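Local coordinates for protein CobC (Shigella flexneri 2a, PDB 6NRU) that probably removes the phosphate from alpha-ribazole 5'-phosphate and adenosylcobalamin 5'-phosphate during assembly of the nucleotide loop of vitamin B12, at residues L8-E13 / S151-L156. Numbering follows the deposited sequence.
Sequences LIRHGE and SHQGVL. With SO4 (sulfate ion), chain N.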
ATOM      1  N   LEU A   8       3.905  -1.499   8.275  1.00 41.97           N
ATOM      2  CA  LEU A   8       3.315  -1.493   6.944  1.00 40.16           C
ATOM      3  C   LEU A   8       2.581  -2.803   6.696  1.00 40.84           C
ATOM      4  O   LEU A   8       3.147  -3.885   6.886  1.00 42.40           O
ATOM      5  CB  LEU A   8       4.392  -1.280   5.879  1.00 38.68           C
ATOM      6  CG  LEU A   8       5.387  -0.155   6.179  1.00 37.49           C
ATOM      7  CD1 LEU A   8       6.430  -0.032   5.079  1.00 36.40           C
ATOM      8  CD2 LEU A   8       4.658   1.167   6.376  1.00 36.43           C
ATOM      9  N   ILE A   9       1.325  -2.702   6.268  1.00 41.47           N
ATOM     10  CA  ILE A   9       0.515  -3.860   5.904  1.00 42.05           C
ATOM     11  C   ILE A   9      -0.161  -3.564   4.574  1.00 41.66           C
ATOM     12  O   ILE A   9      -0.886  -2.570   4.450  1.00 41.07           O
ATOM     13  CB  ILE A   9      -0.537  -4.196   6.973  1.00 42.84           C
ATOM     14  CG1 ILE A   9       0.124  -4.807   8.207  1.00 45.29           C
ATOM     15  CG2 ILE A   9      -1.590  -5.143   6.404  1.00 42.36           C
ATOM     16  CD1 ILE A   9      -0.869  -5.334   9.224  1.00 48.50           C
ATOM     17  N   ARG A  10       0.079  -4.416   3.584  1.00 42.96           N
ATOM     18  CA  ARG A  10      -0.656  -4.377   2.332  1.00 44.29           C
ATOM     19  C   ARG A  10      -1.919  -5.214   2.477  1.00 48.99           C
ATOM     20  O   ARG A  10      -1.911  -6.255   3.139  1.00 50.12           O
ATOM     21  CB  ARG A  10       0.212  -4.900   1.185  1.00 41.94           C
ATOM     22  CG  ARG A  10      -0.508  -5.111  -0.138  1.00 40.86           C
ATOM     23  CD  ARG A  10       0.367  -5.925  -1.078  1.00 40.53           C
ATOM     24  NE  ARG A  10      -0.279  -6.239  -2.349  1.00 39.92           N
ATOM     25  CZ  ARG A  10       0.250  -7.044  -3.264  1.00 40.20           C
ATOM     26  NH1 ARG A  10       1.428  -7.611  -3.046  1.00 39.51           N
ATOM     27  NH2 ARG A  10      -0.395  -7.283  -4.398  1.00 41.85           N
ATOM     28  N   HIS A  11      -3.008  -4.743   1.871  1.00 52.48           N
ATOM     29  CA  HIS A  11      -4.284  -5.438   1.959  1.00 57.29           C
ATOM     30  C   HIS A  11      -4.173  -6.857   1.403  1.00 64.97           C
ATOM     31  O   HIS A  11      -3.317  -7.167   0.570  1.00 62.77           O
ATOM     32  CB  HIS A  11      -5.362  -4.667   1.202  1.00 55.50           C
ATOM     33  CG  HIS A  11      -5.113  -4.574  -0.271  1.00 53.87           C
ATOM     34  ND1 HIS A  11      -5.405  -5.601  -1.143  1.00 54.55           N
ATOM     35  CD2 HIS A  11      -4.596  -3.577  -1.025  1.00 52.90           C
ATOM     36  CE1 HIS A  11      -5.078  -5.240  -2.370  1.00 54.29           C
ATOM     37  NE2 HIS A  11      -4.585  -4.016  -2.326  1.00 53.46           N
ATOM     38  N   GLY A  12      -5.067  -7.722   1.873  1.00 75.38           N
ATOM     39  CA  GLY A  12      -5.047  -9.117   1.491  1.00 78.03           C
ATOM     40  C   GLY A  12      -5.426  -9.333   0.036  1.00 78.99           C
ATOM     41  O   GLY A  12      -5.701  -8.404  -0.727  1.00 79.85           O
ATOM     42  N   GLU A  13      -5.438 -10.609  -0.350  1.00 70.86           N
ATOM     43  CA  GLU A  13      -5.764 -10.985  -1.719  1.00 64.00           C
ATOM     44  C   GLU A  13      -7.169 -10.522  -2.086  1.00 59.00           C
ATOM     45  O   GLU A  13      -8.079 -10.517  -1.253  1.00 59.18           O
ATOM     46  CB  GLU A  13      -5.647 -12.501  -1.893  1.00 64.34           C
ATOM     47  CG  GLU A  13      -5.860 -12.986  -3.319  1.00 64.59           C
ATOM     48  CD  GLU A  13      -6.110 -14.482  -3.401  1.00 66.71           C
ATOM     49  OE1 GLU A  13      -7.129 -14.954  -2.854  1.00 67.94           O
ATOM     50  OE2 GLU A  13      -5.283 -15.187  -4.017  1.00 67.35           O
ATOM     51  N   SER A 151      -2.238  -0.104   3.346  1.00 33.77           N
ATOM     52  CA  SER A 151      -2.278   0.481   2.013  1.00 33.01           C
ATOM     53  C   SER A 151      -2.097  -0.579   0.933  1.00 34.22           C
ATOM     54  O   SER A 151      -2.571  -1.712   1.077  1.00 36.75           O
ATOM     55  CB  SER A 151      -1.209   1.567   1.877  1.00 30.65           C
ATOM     56  OG  SER A 151      -1.425   2.354   0.718  1.00 31.17           O
ATOM     57  N   HIS A 152      -1.402  -0.220  -0.145  1.00 32.39           N
ATOM     58  CA  HIS A 152      -1.303  -1.043  -1.340  1.00 31.28           C
ATOM     59  C   HIS A 152       0.157  -1.261  -1.706  1.00 30.60           C
ATOM     60  O   HIS A 152       1.067  -0.644  -1.145  1.00 28.66           O
ATOM     61  CB  HIS A 152      -2.059  -0.400  -2.508  1.00 31.24           C
ATOM     62  CG  HIS A 152      -3.451   0.017  -2.160  1.00 30.55           C
ATOM     63  ND1 HIS A 152      -4.545  -0.793  -2.376  1.00 31.77           N
ATOM     64  CD2 HIS A 152      -3.929   1.151  -1.596  1.00 30.71           C
ATOM     65  CE1 HIS A 152      -5.637  -0.172  -1.966  1.00 32.63           C
ATOM     66  NE2 HIS A 152      -5.291   1.010  -1.488  1.00 31.95           N
ATOM     67  N   GLN A 153       0.366  -2.151  -2.677  1.00 38.18           N
ATOM     68  CA  GLN A 153       1.717  -2.558  -3.049  1.00 40.73           C
ATOM     69  C   GLN A 153       2.521  -1.386  -3.603  1.00 40.42           C
ATOM     70  O   GLN A 153       3.674  -1.169  -3.213  1.00 36.81           O
ATOM     71  CB  GLN A 153       1.647  -3.699  -4.065  1.00 45.14           C
ATOM     72  CG  GLN A 153       2.815  -4.662  -4.008  1.00 49.23           C
ATOM     73  CD  GLN A 153       4.108  -4.019  -4.455  1.00 53.74           C
ATOM     74  OE1 GLN A 153       5.147  -4.176  -3.813  1.00 54.16           O
ATOM     75  NE2 GLN A 153       4.049  -3.278  -5.559  1.00 56.58           N
ATOM     76  N   GLY A 154       1.929  -0.620  -4.521  1.00 44.66           N
ATOM     77  CA  GLY A 154       2.651   0.493  -5.115  1.00 46.21           C
ATOM     78  C   GLY A 154       2.949   1.602  -4.125  1.00 45.83           C
ATOM     79  O   GLY A 154       4.020   2.210  -4.167  1.00 48.02           O
ATOM     80  N   VAL A 155       2.008   1.879  -3.221  1.00 43.00           N
ATOM     81  CA  VAL A 155       2.205   2.939  -2.235  1.00 40.56           C
ATOM     82  C   VAL A 155       3.293   2.552  -1.245  1.00 36.66           C
ATOM     83  O   VAL A 155       4.222   3.326  -0.984  1.00 35.71           O
ATOM     84  CB  VAL A 155       0.884   3.247  -1.507  1.00 42.29           C
ATOM     85  CG1 VAL A 155       1.126   4.212  -0.360  1.00 33.29           C
ATOM     86  CG2 VAL A 155      -0.146   3.801  -2.475  1.00 34.43           C
ATOM     87  N   LEU A 156       3.189   1.352  -0.674  1.00 33.67           N
ATOM     88  CA  LEU A 156       4.096   0.969   0.403  1.00 30.97           C
ATOM     89  C   LEU A 156       5.505   0.719  -0.116  1.00 29.78           C
ATOM     90  O   LEU A 156       6.486   1.083   0.543  1.00 29.39           O
ATOM     91  CB  LEU A 156       3.552  -0.264   1.124  1.00 29.91           C
ATOM     92  CG  LEU A 156       2.206  -0.070   1.828  1.00 29.41           C
ATOM     93  CD1 LEU A 156       1.698  -1.381   2.393  1.00 29.13           C
ATOM     94  CD2 LEU A 156       2.334   0.968   2.923  1.00 30.05           C
TER
HETATM   95  S   SO4 N 302      -2.714  -4.939  -6.226  1.00116.97           S
HETATM   96  O1  SO4 N 302      -2.107  -3.815  -6.932  1.00116.75           O
HETATM   97  O2  SO4 N 302      -3.270  -5.878  -7.196  1.00116.81           O
HETATM   98  O3  SO4 N 302      -1.701  -5.614  -5.421  1.00117.00           O
HETATM   99  O4  SO4 N 302      -3.777  -4.454  -5.351  1.00117.17           O
HETATM  100  O   HOH W   1      -1.908  -3.799  -3.528  1.00 33.54           O
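Leu156 lays CD1 against the strand backbone where the end of strand 5-10 meets the start of helix 153-163, 3.5 Å from Ile9 O and close to the CB of Arg10, while its CD2 brushes Leu8 CD2. Two parallel-strand bonds hold the backbones together: Ser151 N gives to Ile9 O (3.0 Å), and His11 N gives to Ser151 O (3.2 Å). Arg10, with CG anti to the backbone N (chi1 171°) and an extended chain, runs past the first turn of the helix. Gln153 CG lies over one face of its guanidinium, 3.4 Å from Arg10 NH1, and a water accepts from both Arg10 NE and Gln153 N. Sulfate O3 lies at the guanidinium edge. Arg10 NH1 donates to Val176 O, and Gln153 OE1 accepts from Val176 N. The ring of His11, the probable phosphohistidine nucleophile, is steadied by ND1 donating to Gly12 O (2.8 Å), which leaves NE2 facing sulfate O4 across a weak bond of 3.2 Å. His152 ND1 comes to the edge of this ring, 3.1 Å from His11 CD2, with the ring planes 68° apart. NE2 of His152 is hydrogen-bonded to Ser56 OG, and His152 also touches Glu84, the probable proton donor/acceptor. The sulfate, also bound by Asn17 and Arg60, probably marks the phosphate pocket of this family, whose RHG motif is Arg10 to Gly12. The pocket lies at the C-terminal ends of the adjacent parallel strands 5-10 and 146-151, with helix 59-69 touching His11 and His152 and strand 181-187 antiparallel beside strand 5-10.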